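Local coordinates for cytokinin riboside 5'-monophosphate phosphoribohydrolase (PDB 5WQ3), which belongs to the SLOG clan of Rossmann-like alpha/beta proteins, with a central parallel sheet flanked by helices, and assembles from six chains, at residues Val103-Gly108 with Glu113-Gly118; Glu66-Val71 with Asn123-Gly128; Val90-Lys95 with Gln237-Ile242; Phe180-Met185 with Thr192-Val197; Lys95-Asp100 with Lys117-Ala122. All coordinates share one frame; numbering follows the deposited sequence.

Contact 1: Val103-Gly108 with Glu113-Gly118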
# COMPACT_ATOMS: atom_id res chain seq x y z
N VAL C 103 -27.53 42.08 -44.63
CA VAL C 103 -26.14 41.75 -44.62
C VAL C 103 -26.06 40.27 -44.30
O VAL C 103 -26.59 39.84 -43.25
CB VAL C 103 -25.43 42.55 -43.55
CG1 VAL C 103 -24.02 42.05 -43.29
CG2 VAL C 103 -25.44 44.03 -43.94
N VAL C 104 -25.49 39.52 -45.22
CA VAL C 104 -25.36 38.07 -45.16
C VAL C 104 -23.89 37.71 -44.99
O VAL C 104 -23.03 38.22 -45.76
CB VAL C 104 -25.82 37.45 -46.46
CG1 VAL C 104 -25.80 35.92 -46.41
CG2 VAL C 104 -27.20 37.94 -46.79
N THR C 105 -23.61 36.81 -44.02
CA THR C 105 -22.24 36.31 -43.83
C THR C 105 -22.23 34.80 -43.71
O THR C 105 -23.27 34.20 -43.53
CB THR C 105 -21.63 36.80 -42.54
OG1 THR C 105 -22.40 36.30 -41.42
CG2 THR C 105 -21.57 38.27 -42.52
N GLY C 106 -21.03 34.21 -43.66
CA GLY C 106 -20.88 32.84 -43.21
C GLY C 106 -21.22 32.51 -41.75
O GLY C 106 -21.09 31.34 -41.35
N GLY C 107 -21.61 33.52 -40.95
CA GLY C 107 -22.13 33.32 -39.59
C GLY C 107 -21.12 32.86 -38.51
O GLY C 107 -21.51 32.54 -37.47
N GLY C 108 -19.84 32.91 -38.80
CA GLY C 108 -18.80 32.60 -37.88
C GLY C 108 -18.19 33.81 -37.20
O GLY C 108 -18.76 34.88 -37.15
N GLU C 113 -18.44 37.88 -38.06
CA GLU C 113 -19.25 38.43 -37.02
C GLU C 113 -19.33 39.95 -37.08
O GLU C 113 -20.31 40.50 -36.66
CB GLU C 113 -18.67 38.05 -35.66
CG GLU C 113 -19.39 38.60 -34.45
CD GLU C 113 -18.70 38.26 -33.19
OE1 GLU C 113 -17.60 38.83 -32.95
OE2 GLU C 113 -19.24 37.41 -32.46
N ALA C 114 -18.26 40.62 -37.48
CA ALA C 114 -18.24 42.07 -37.42
C ALA C 114 -19.40 42.72 -38.24
O ALA C 114 -20.17 43.55 -37.75
CB ALA C 114 -16.87 42.59 -37.86
N PRO C 115 -19.60 42.26 -39.48
CA PRO C 115 -20.64 42.98 -40.19
C PRO C 115 -21.98 42.52 -39.69
O PRO C 115 -22.93 43.27 -39.85
CB PRO C 115 -20.41 42.59 -41.70
CG PRO C 115 -19.34 41.57 -41.69
CD PRO C 115 -18.64 41.57 -40.37
N ASN C 116 -22.06 41.34 -39.06
CA ASN C 116 -23.39 40.89 -38.53
C ASN C 116 -23.73 41.81 -37.32
O ASN C 116 -24.84 42.29 -37.14
CB ASN C 116 -23.39 39.43 -38.05
CG ASN C 116 -23.46 38.40 -39.15
OD1 ASN C 116 -22.62 37.50 -39.20
ND2 ASN C 116 -24.46 38.48 -40.00
N LYS C 117 -22.74 42.05 -36.49
CA LYS C 117 -22.86 42.97 -35.38
C LYS C 117 -23.33 44.34 -35.86
O LYS C 117 -24.34 44.83 -35.40
CB LYS C 117 -21.52 43.10 -34.66
CG LYS C 117 -21.58 44.06 -33.49
CD LYS C 117 -20.30 44.06 -32.69
CE LYS C 117 -20.51 44.76 -31.35
NZ LYS C 117 -19.23 44.71 -30.60
N GLY C 118 -22.56 44.96 -36.76
CA GLY C 118 -22.97 46.22 -37.38
C GLY C 118 -24.42 46.27 -37.80
O GLY C 118 -25.16 47.17 -37.40

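Contact 2: Glu66-Val71 with Asn123-Gly128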
# COMPACT_ATOMS: atom_id res chain seq x y z
N GLU C 66 -37.89 34.65 -49.54
CA GLU C 66 -38.45 35.98 -49.40
C GLU C 66 -37.45 37.10 -49.13
O GLU C 66 -37.83 38.24 -48.88
CB GLU C 66 -39.51 35.96 -48.33
CG GLU C 66 -40.59 34.92 -48.68
CD GLU C 66 -41.87 35.12 -47.91
OE1 GLU C 66 -41.88 35.94 -46.95
OE2 GLU C 66 -42.86 34.44 -48.28
N MET C 67 -36.17 36.80 -49.16
CA MET C 67 -35.14 37.79 -48.75
C MET C 67 -35.33 39.12 -49.46
O MET C 67 -35.59 39.19 -50.65
CB MET C 67 -33.73 37.28 -49.04
CG MET C 67 -33.10 36.36 -48.04
SD MET C 67 -32.59 37.13 -46.47
CE MET C 67 -31.24 38.21 -46.87
N PRO C 68 -35.17 40.20 -48.72
CA PRO C 68 -35.05 41.50 -49.35
C PRO C 68 -33.65 41.67 -50.00
O PRO C 68 -32.79 40.82 -49.86
CB PRO C 68 -35.13 42.45 -48.14
CG PRO C 68 -34.49 41.66 -47.03
CD PRO C 68 -34.97 40.25 -47.26
N LYS C 69 -33.42 42.79 -50.67
CA LYS C 69 -32.11 43.01 -51.27
C LYS C 69 -30.98 42.87 -50.21
O LYS C 69 -31.16 43.19 -49.03
CB LYS C 69 -32.10 44.34 -52.01
CG LYS C 69 -32.01 45.53 -51.07
CD LYS C 69 -31.86 46.77 -51.97
CE LYS C 69 -32.15 48.02 -51.19
NZ LYS C 69 -32.23 49.10 -52.19
N ALA C 70 -29.83 42.34 -50.63
CA ALA C 70 -28.81 41.85 -49.72
C ALA C 70 -27.43 41.89 -50.32
O ALA C 70 -27.29 41.76 -51.55
CB ALA C 70 -29.15 40.43 -49.26
N VAL C 71 -26.44 42.11 -49.43
CA VAL C 71 -25.05 42.01 -49.72
C VAL C 71 -24.44 40.91 -48.84
O VAL C 71 -24.69 40.88 -47.66
CB VAL C 71 -24.35 43.34 -49.40
CG1 VAL C 71 -22.86 43.24 -49.72
CG2 VAL C 71 -25.01 44.42 -50.24
N ASN C 123 -30.49 47.67 -36.25
CA ASN C 123 -31.86 47.26 -36.59
C ASN C 123 -32.09 46.86 -38.00
O ASN C 123 -33.21 47.03 -38.48
CB ASN C 123 -32.87 48.39 -36.33
CG ASN C 123 -32.77 48.95 -34.95
OD1 ASN C 123 -32.41 50.15 -34.73
ND2 ASN C 123 -33.04 48.10 -33.99
N GLY C 124 -31.04 46.36 -38.69
CA GLY C 124 -31.22 45.80 -40.02
C GLY C 124 -31.30 44.27 -39.97
O GLY C 124 -31.18 43.66 -38.92
N LEU C 125 -31.47 43.65 -41.12
CA LEU C 125 -31.51 42.18 -41.19
C LEU C 125 -30.09 41.61 -41.32
O LEU C 125 -29.41 41.84 -42.34
CB LEU C 125 -32.32 41.72 -42.39
CG LEU C 125 -32.51 40.21 -42.54
CD1 LEU C 125 -33.09 39.55 -41.31
CD2 LEU C 125 -33.41 39.97 -43.73
N SER C 126 -29.70 40.86 -40.29
CA SER C 126 -28.43 40.18 -40.25
C SER C 126 -28.58 38.66 -40.41
O SER C 126 -29.21 37.97 -39.59
CB SER C 126 -27.76 40.47 -38.95
OG SER C 126 -26.73 39.55 -38.74
N VAL C 127 -27.95 38.15 -41.44
CA VAL C 127 -28.13 36.75 -41.86
C VAL C 127 -26.80 36.05 -41.74
O VAL C 127 -25.79 36.64 -42.09
CB VAL C 127 -28.59 36.63 -43.32
CG1 VAL C 127 -28.88 35.17 -43.69
CG2 VAL C 127 -29.77 37.53 -43.58
N GLY C 128 -26.85 34.80 -41.29
CA GLY C 128 -25.68 33.92 -41.15
C GLY C 128 -25.97 32.54 -41.71
O GLY C 128 -26.91 31.79 -41.26

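Contact 3: Val90-Lys95 with Gln237-Ile242. With PGE (triethylene glycol), chain M.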
# COMPACT_ATOMS: atom_id res chain seq x y z
N VAL C 90 -17.64 46.20 -38.74
CA VAL C 90 -18.84 46.64 -37.99
C VAL C 90 -19.53 47.85 -38.68
O VAL C 90 -20.77 47.86 -38.87
CB VAL C 90 -18.53 46.93 -36.51
CG1 VAL C 90 -19.66 47.68 -35.81
CG2 VAL C 90 -18.20 45.63 -35.77
N GLU C 91 -18.72 48.84 -39.03
CA GLU C 91 -19.13 50.05 -39.72
C GLU C 91 -19.73 49.73 -41.09
O GLU C 91 -20.72 50.32 -41.49
CB GLU C 91 -17.94 51.02 -39.89
CG GLU C 91 -17.50 51.70 -38.59
CD GLU C 91 -16.51 52.84 -38.81
OE1 GLU C 91 -15.71 52.81 -39.79
OE2 GLU C 91 -16.52 53.79 -38.00
N LEU C 92 -19.13 48.79 -41.80
CA LEU C 92 -19.67 48.32 -43.07
C LEU C 92 -21.08 47.74 -42.90
O LEU C 92 -22.01 48.03 -43.69
CB LEU C 92 -18.75 47.28 -43.67
CG LEU C 92 -19.23 46.71 -44.99
CD1 LEU C 92 -19.35 47.79 -46.03
CD2 LEU C 92 -18.27 45.62 -45.45
N GLY C 93 -21.26 46.96 -41.87
CA GLY C 93 -22.59 46.36 -41.67
C GLY C 93 -23.60 47.44 -41.38
O GLY C 93 -24.72 47.44 -41.91
N GLU C 94 -23.20 48.37 -40.53
CA GLU C 94 -24.05 49.53 -40.20
C GLU C 94 -24.45 50.33 -41.46
O GLU C 94 -25.62 50.65 -41.66
CB GLU C 94 -23.35 50.43 -39.19
CG GLU C 94 -24.25 51.50 -38.58
CD GLU C 94 -24.24 52.82 -39.36
OE1 GLU C 94 -25.33 53.24 -39.86
OE2 GLU C 94 -23.14 53.43 -39.44
N LYS C 95 -23.48 50.65 -42.32
CA LYS C 95 -23.72 51.46 -43.52
C LYS C 95 -24.51 50.72 -44.57
O LYS C 95 -25.27 51.31 -45.31
CB LYS C 95 -22.37 51.85 -44.12
CG LYS C 95 -21.58 52.84 -43.23
CD LYS C 95 -20.17 53.04 -43.73
CE LYS C 95 -19.31 53.93 -42.82
NZ LYS C 95 -19.92 55.26 -42.66
N GLN C 237 -17.67 54.99 -49.82
CA GLN C 237 -17.49 54.74 -51.23
C GLN C 237 -17.88 53.33 -51.62
O GLN C 237 -18.34 53.14 -52.76
CB GLN C 237 -16.04 54.90 -51.65
CG GLN C 237 -15.78 54.77 -53.12
CD GLN C 237 -14.28 54.85 -53.44
OE1 GLN C 237 -13.45 54.69 -52.54
NE2 GLN C 237 -13.95 55.09 -54.69
N ALA C 238 -17.56 52.34 -50.78
CA ALA C 238 -17.90 50.94 -51.09
C ALA C 238 -19.38 50.83 -51.27
O ALA C 238 -19.87 50.23 -52.24
CB ALA C 238 -17.48 50.01 -49.96
N VAL C 239 -20.10 51.44 -50.33
CA VAL C 239 -21.58 51.20 -50.29
C VAL C 239 -22.22 51.96 -51.45
O VAL C 239 -23.10 51.47 -52.16
CB VAL C 239 -22.09 51.63 -48.91
CG1 VAL C 239 -23.59 51.74 -48.86
CG2 VAL C 239 -21.50 50.73 -47.87
N LYS C 240 -21.74 53.17 -51.69
CA LYS C 240 -22.12 53.93 -52.88
C LYS C 240 -21.82 53.25 -54.21
O LYS C 240 -22.60 53.39 -55.13
CB LYS C 240 -21.43 55.34 -52.89
CG LYS C 240 -22.04 56.28 -53.90
CD LYS C 240 -21.28 57.64 -53.99
CE LYS C 240 -22.13 58.70 -54.72
NZ LYS C 240 -22.31 58.37 -56.15
N PHE C 241 -20.71 52.52 -54.33
CA PHE C 241 -20.43 51.77 -55.53
C PHE C 241 -21.56 50.73 -55.75
O PHE C 241 -22.05 50.55 -56.81
CB PHE C 241 -19.12 51.09 -55.35
CG PHE C 241 -18.64 50.33 -56.54
CD1 PHE C 241 -17.97 50.96 -57.57
CD2 PHE C 241 -18.82 48.93 -56.58
CE1 PHE C 241 -17.48 50.23 -58.66
CE2 PHE C 241 -18.34 48.21 -57.63
CZ PHE C 241 -17.65 48.84 -58.68
N ILE C 242 -21.95 50.11 -54.70
CA ILE C 242 -23.04 49.08 -54.74
C ILE C 242 -24.40 49.67 -55.09
O ILE C 242 -25.06 49.26 -56.05
CB ILE C 242 -23.06 48.32 -53.40
CG1 ILE C 242 -21.71 47.62 -53.24
CG2 ILE C 242 -24.21 47.26 -53.33
CD1 ILE C 242 -21.53 46.93 -51.90
O4 PGE M . -8.31 52.76 -53.84
C6 PGE M . -9.59 53.39 -53.92
C5 PGE M . -9.88 53.63 -55.40
O3 PGE M . -11.08 54.39 -55.52

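Contact 4: Phe180-Met185 with Thr192-Val197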
# COMPACT_ATOMS: atom_id res chain seq x y z
N PHE C 180 -13.06 34.33 -56.12
CA PHE C 180 -12.83 33.87 -57.46
C PHE C 180 -14.04 33.15 -58.05
O PHE C 180 -14.28 33.26 -59.22
CB PHE C 180 -11.55 33.10 -57.60
CG PHE C 180 -10.34 33.99 -57.47
CD1 PHE C 180 -10.07 34.90 -58.43
CD2 PHE C 180 -9.52 33.90 -56.39
CE1 PHE C 180 -9.01 35.77 -58.34
CE2 PHE C 180 -8.40 34.77 -56.27
CZ PHE C 180 -8.18 35.69 -57.26
N GLU C 181 -14.88 32.60 -57.21
CA GLU C 181 -16.16 32.10 -57.71
C GLU C 181 -17.07 33.20 -58.21
O GLU C 181 -17.61 33.09 -59.28
CB GLU C 181 -16.78 31.38 -56.58
CG GLU C 181 -18.00 30.57 -56.83
CD GLU C 181 -18.29 29.84 -55.54
OE1 GLU C 181 -17.31 29.27 -54.94
OE2 GLU C 181 -19.44 29.93 -55.07
N VAL C 182 -17.23 34.29 -57.46
CA VAL C 182 -18.11 35.34 -57.95
C VAL C 182 -17.51 35.96 -59.21
O VAL C 182 -18.20 36.28 -60.15
CB VAL C 182 -18.51 36.39 -56.90
CG1 VAL C 182 -17.29 37.03 -56.21
CG2 VAL C 182 -19.36 37.47 -57.54
N LEU C 183 -16.20 36.15 -59.21
CA LEU C 183 -15.55 36.71 -60.37
C LEU C 183 -15.82 35.85 -61.63
O LEU C 183 -16.12 36.41 -62.66
CB LEU C 183 -14.05 36.86 -60.15
CG LEU C 183 -13.68 38.14 -59.43
CD1 LEU C 183 -12.23 38.06 -59.01
CD2 LEU C 183 -13.91 39.36 -60.31
N CYS C 184 -15.74 34.53 -61.50
CA CYS C 184 -16.05 33.62 -62.62
C CYS C 184 -17.56 33.60 -63.00
O CYS C 184 -17.90 33.37 -64.15
CB CYS C 184 -15.52 32.21 -62.30
SG CYS C 184 -15.85 30.97 -63.56
N MET C 185 -18.44 33.84 -62.03
CA MET C 185 -19.87 33.94 -62.27
C MET C 185 -20.15 35.26 -62.97
O MET C 185 -20.98 35.31 -63.87
CB MET C 185 -20.65 33.83 -60.99
CG MET C 185 -20.53 32.49 -60.28
SD MET C 185 -21.45 31.20 -61.13
CE MET C 185 -20.18 30.13 -61.78
N THR C 192 -25.45 39.03 -63.08
CA THR C 192 -25.49 40.26 -63.79
C THR C 192 -25.70 41.33 -62.72
O THR C 192 -26.47 41.11 -61.79
CB THR C 192 -26.72 40.24 -64.72
OG1 THR C 192 -26.49 39.32 -65.78
CG2 THR C 192 -26.97 41.58 -65.30
N ASN C 193 -25.03 42.48 -62.86
CA ASN C 193 -25.22 43.65 -62.02
C ASN C 193 -24.91 43.28 -60.58
O ASN C 193 -25.75 43.50 -59.65
CB ASN C 193 -26.65 44.18 -62.11
CG ASN C 193 -27.03 44.64 -63.51
OD1 ASN C 193 -28.06 44.20 -64.07
ND2 ASN C 193 -26.26 45.56 -64.06
N PHE C 194 -23.73 42.68 -60.42
CA PHE C 194 -23.35 42.02 -59.17
C PHE C 194 -22.02 42.62 -58.79
O PHE C 194 -21.02 42.09 -59.15
CB PHE C 194 -23.25 40.52 -59.37
CG PHE C 194 -23.32 39.72 -58.10
CD1 PHE C 194 -22.27 39.72 -57.19
CD2 PHE C 194 -24.44 38.94 -57.82
CE1 PHE C 194 -22.35 39.01 -56.00
CE2 PHE C 194 -24.52 38.21 -56.63
CZ PHE C 194 -23.46 38.24 -55.71
N PRO C 195 -22.02 43.76 -58.10
CA PRO C 195 -20.74 44.44 -57.80
C PRO C 195 -19.88 43.69 -56.77
O PRO C 195 -20.38 42.95 -55.91
CB PRO C 195 -21.20 45.82 -57.29
CG PRO C 195 -22.58 45.60 -56.82
CD PRO C 195 -23.16 44.60 -57.77
N ILE C 196 -18.57 43.90 -56.85
CA ILE C 196 -17.65 43.13 -56.10
C ILE C 196 -16.71 44.15 -55.55
O ILE C 196 -16.12 44.94 -56.33
CB ILE C 196 -16.87 42.12 -56.96
CG1 ILE C 196 -17.82 41.09 -57.62
CG2 ILE C 196 -15.79 41.46 -56.09
CD1 ILE C 196 -17.14 40.26 -58.67
N VAL C 197 -16.58 44.17 -54.24
CA VAL C 197 -15.72 45.19 -53.61
C VAL C 197 -14.72 44.55 -52.69
O VAL C 197 -15.08 43.60 -51.94
CB VAL C 197 -16.53 46.18 -52.75
CG1 VAL C 197 -15.59 47.27 -52.21
CG2 VAL C 197 -17.64 46.77 -53.56

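Contact 5: Lys95-Asp100 with Lys117-Ala122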
# COMPACT_ATOMS: atom_id res chain seq x y z
N LYS C 95 -23.48 50.65 -42.32
CA LYS C 95 -23.72 51.46 -43.52
C LYS C 95 -24.51 50.72 -44.57
O LYS C 95 -25.27 51.31 -45.31
CB LYS C 95 -22.37 51.85 -44.12
CG LYS C 95 -21.58 52.84 -43.23
CD LYS C 95 -20.17 53.04 -43.73
CE LYS C 95 -19.31 53.93 -42.82
NZ LYS C 95 -19.92 55.26 -42.66
N LEU C 96 -24.28 49.41 -44.69
CA LEU C 96 -25.10 48.62 -45.60
C LEU C 96 -26.56 48.66 -45.19
O LEU C 96 -27.43 48.74 -46.02
CB LEU C 96 -24.60 47.15 -45.70
CG LEU C 96 -23.31 47.02 -46.47
CD1 LEU C 96 -22.69 45.65 -46.29
CD2 LEU C 96 -23.60 47.31 -47.94
N VAL C 97 -26.83 48.63 -43.90
CA VAL C 97 -28.23 48.59 -43.43
C VAL C 97 -28.88 49.97 -43.62
O VAL C 97 -30.03 50.03 -43.92
CB VAL C 97 -28.32 48.23 -41.96
CG1 VAL C 97 -29.68 48.66 -41.34
CG2 VAL C 97 -28.10 46.75 -41.83
N ALA C 98 -28.09 51.03 -43.51
CA ALA C 98 -28.55 52.42 -43.78
C ALA C 98 -28.83 52.57 -45.27
O ALA C 98 -29.58 53.45 -45.66
CB ALA C 98 -27.50 53.42 -43.31
N ALA C 99 -28.22 51.75 -46.12
CA ALA C 99 -28.57 51.75 -47.52
C ALA C 99 -29.66 50.77 -47.84
O ALA C 99 -29.87 50.51 -49.00
CB ALA C 99 -27.38 51.53 -48.44
N ASP C 100 -30.38 50.29 -46.83
CA ASP C 100 -31.47 49.35 -46.95
C ASP C 100 -31.08 47.96 -47.49
O ASP C 100 -31.90 47.29 -48.11
CB ASP C 100 -32.62 49.94 -47.76
CG ASP C 100 -33.02 51.33 -47.23
OD1 ASP C 100 -33.13 51.46 -45.98
OD2 ASP C 100 -33.13 52.29 -48.05
N LYS C 117 -22.74 42.05 -36.49
CA LYS C 117 -22.86 42.97 -35.38
C LYS C 117 -23.33 44.34 -35.86
O LYS C 117 -24.34 44.83 -35.40
CB LYS C 117 -21.52 43.10 -34.66
CG LYS C 117 -21.58 44.06 -33.49
CD LYS C 117 -20.30 44.06 -32.69
CE LYS C 117 -20.51 44.76 -31.35
NZ LYS C 117 -19.23 44.71 -30.60
N GLY C 118 -22.56 44.96 -36.76
CA GLY C 118 -22.97 46.22 -37.38
C GLY C 118 -24.42 46.27 -37.80
O GLY C 118 -25.16 47.17 -37.40
N ALA C 119 -24.83 45.30 -38.62
CA ALA C 119 -26.18 45.25 -39.14
C ALA C 119 -27.26 45.04 -38.09
O ALA C 119 -28.33 45.66 -38.15
CB ALA C 119 -26.29 44.15 -40.14
N SER C 120 -27.00 44.12 -37.18
CA SER C 120 -28.00 43.76 -36.17
C SER C 120 -28.22 44.97 -35.25
O SER C 120 -29.34 45.37 -34.97
CB SER C 120 -27.54 42.56 -35.34
OG SER C 120 -28.68 41.98 -34.71
N GLU C 121 -27.13 45.56 -34.81
CA GLU C 121 -27.21 46.66 -33.88
C GLU C 121 -27.75 47.93 -34.53
O GLU C 121 -28.14 48.81 -33.80
CB GLU C 121 -25.87 46.88 -33.17
CG GLU C 121 -25.56 45.74 -32.18
CD GLU C 121 -24.32 45.99 -31.34
OE1 GLU C 121 -23.51 46.89 -31.70
OE2 GLU C 121 -24.12 45.24 -30.32
N ALA C 122 -27.80 48.01 -35.87
CA ALA C 122 -28.56 49.09 -36.55
C ALA C 122 -29.94 48.69 -36.88
O ALA C 122 -30.56 49.30 -37.73
CB ALA C 122 -27.87 49.52 -37.83

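Contact 1: Val103-Gly108 with Glu113-Gly118
This is the glycine-rich turn of a beta-alpha-beta unit, where Thr105 at the end of strand 102-105 meets Asn116 in helix 113-121. Thr105 OG1 donates a short hydrogen bond of 2.5 Å to Asn116 OD1. The two side chains come from opposite directions. The donor sits off to one side of the amide C=O, with a C=O...donor angle of 116°, and is tilted 16° from the carbonyl plane. With chi1 at 63°, OG1 lies between the backbone N and the carbonyl carbon of Thr105. There it also accepts from Gly107 N at 2.9 Å, which makes an ST turn. One hydroxyl thus holds both the helix and the start of the loop.

The Asn116 amide is pinned further. Its OD1 also accepts from Asn140, and ND2 hydrogen-bonds Ser126 OG and Val127 O on the next strand.

Apolar contacts line the other end. Val103 CG1 lies 4.0 Å from Pro115 CB, the two side chains nearly perpendicular. Thr105 CG2 is 4.1 Å from Pro115 CG. The short strand and helix segments run nearly antiparallel. A tight glycine-rich link from a strand end into a helix is typical of Rossmann-like folds.

Contact 2: Glu66-Val71 with Asn123-Gly128
Leu125 is the first residue of 123-128 to touch 66-71. Just before it, Asn123 and Gly124 close off helix 113-121 with a Schellman motif, and the chain then turns into strand 126-131. Leu125 holds CG anti to its backbone N (chi1 -177°), and its CD2 methyl does the touching. CD2 sits off the CG-CD bond of the Pro68 ring, 3.9 Å from both Pro68 CG and Pro68 CD, and the leucine runs across the proline. The same methyl is 4.0 Å from Met67 SD. Leu125 therefore sits in the corner between the proline ring and the thioether.

Ser126 points away from this contact, and its OG is hydrogen-bonded to Asn116 and Tyr142. Val127 faces 66-71 again. Its CG2 is 3.7 Å from Met67 CE and 4.1 Å from Met67 SD, the two side chains lying alongside and pointing opposite ways.

Met67 reaches both partners because its chain folds at chi2 (-72°) and chi3 (-68°). This brings the sulfur near Leu125 and the terminal methyl over to Val127. Met67 stands in the loop leading into strand 70-74. It bridges over the intervening strand 102-105 of the parallel sheet to strand 126-131, packing on Ala102 and Val104 on the way.

The contact is entirely apolar, with no hydrogen bond or charge pair across it. Its hold comes from dispersion and from excluding water, more fully at buried Val127 than at the open Pro68 end.

Contact 3: Val90-Lys95 with Gln237-Ile242
No flat group lies between Leu92, Lys95 and Val239, the residues that make this contact. The flat groups stand at its margin. The Gln237 carboxamide is carried outward on an extended chain. Its NE2 donates to O3 of a triethylene glycol, probably from the crystallisation liquor, at 3.1 Å and 155°. Gln237 OE1 is hydrogen-bonded to Thr232, so both ends of the amide are engaged. The Phe241 ring is turned to the strand side of its helix, where it packs on Pro195 and Val197.

Between the helices, Val239 is the wedge. Its CG2 methyl, anti to its own carbonyl carbon, meets Lys95 CB at 4.0 Å and Leu92 CD1 at 4.1 Å. Its other methyl, CG1, rests 4.0 Å from the carbonyl oxygen Lys95 O. Leu92 and Val239 pass side by side, each heading for the other's helix. The Leu92 end reaches Val239 because CG is anti to the backbone N (chi1 179°).

Lys95 gives only the base of its side chain to this packing. The rest bends at chi4 and leads NZ away to a salt bridge with Asp236. The apolar touch is thus flanked by an ionic one between the same two helices.

Helices 84-98 and 235-246 lie side by side on one face of the sheet. Ala238 packs down on Val197 and Ile199, Leu92 and Ile242 both reach Val167, and Val239 also meets Ala99 near the end of helix 84-98.

Contact 4: Phe180-Met185 with Thr192-Val197
Val182 CG2 meets the Phe194 ring obliquely, a methyl-to-ring contact, and lies 3.7 Å from both Phe194 CD1 and Phe194 CE1. The Val182 side chain is modelled in two conformers, so its distances hold for one of them. In this conformer CG1 lies between the backbone N and the carbonyl carbon (chi1 54°), which leaves CG2 anti to the backbone N and aimed at the ring. The ring itself also stacks edge-to-face with Phe166 of the neighbouring strand.

Aliphatic contacts make up the rest. Ile196 CD1 is shared by two helix residues. It meets Val182 CG2 at 3.7 Å, the two side chains reaching tip to tip, and Leu183 CD2 also at 3.7 Å, where the side chains cross obliquely. Ile196 CG1 is a little farther from Val182 CG2, at 3.9 Å. Leu179 and Val186 of the same helix also touch Ile196.

Helix 173-188 is thereby laid on strand 196-199, the strand that follows it in a beta-alpha-beta unit. No hydrogen bond crosses between the segments. The chemistry is that of a buried hydrocarbon interface, in which close fit and exclusion of water do the work and no directional bond sets the helix against this segment.

Contact 5: Lys95-Asp100 with Lys117-Ala122
Val97 carries this contact, and its chi1 of 160° sets its two methyls on residues one turn apart, Ala119 in the facing helix and Ala122 just past its end. CG1 is roughly anti to the backbone N and CG2 roughly anti to the carbonyl carbon. The CA-CB bond points at the other helix, so each methyl finds its own partner. CG2 lies 3.6 Å from Ala119 CB and equally close to Ala119 CA. CG1 is 4.0 Å from Ala122 CB and 3.8 Å from the carbonyl oxygen Ala122 O.

The partners are small, and the backbones can come close. Val97 CA and Ala119 CA are 5.8 Å apart, the shortest such pair here. The valine thus rests on Ala119 of helix 113-121, which is buried, and on Ala122 just beyond it, which is partly exposed.

Both helices end beside this touch in a Schellman motif. In helix 84-98, Asp100 is the C-prime residue, with a positive phi of 64°, and its N bonds Val97 O at 2.9 Å. In helix 113-121 the C-prime residue is Asn123, and Gly124 N returns to Ala119 O. Val97 and Ala119, which touch across the contact, thus also supply acceptors for these closing turns.

Strand 102-105 lies against both helices, with Val103 touching Leu96 and Ala119. Leu96 also packs on Val71 and Val73 of strand 70-74. Two neighbouring helices set against the same face of a parallel sheet, each leading from one strand to the next, are the arrangement of successive beta-alpha-beta crossovers in a Rossmann-like fold.

How the contacts relate
From the N terminus, contact 2 opens first, at 66-71, and closes at 123-128. Contact 3 opens within that loop, at 90-95, but closes far on at 237-242, so contacts 2 and 3 cross. Contact 5 runs from 95-100 to 117-122, sharing Lys95 with contact 3. Contact 1 runs from 103-108 to 113-118, sharing Lys117 and Gly118 with contact 5. Both fall within the spans of contacts 2 and 3. Contact 4 opens at 180-185 and closes at 192-197, inside the span of contact 3. Contacts 1 and 4 set helices on strands, contacts 3 and 5 join helices 84-98, 113-121 and 235-246, and contact 2 links the entry of strand 70-74 to strand 126-131.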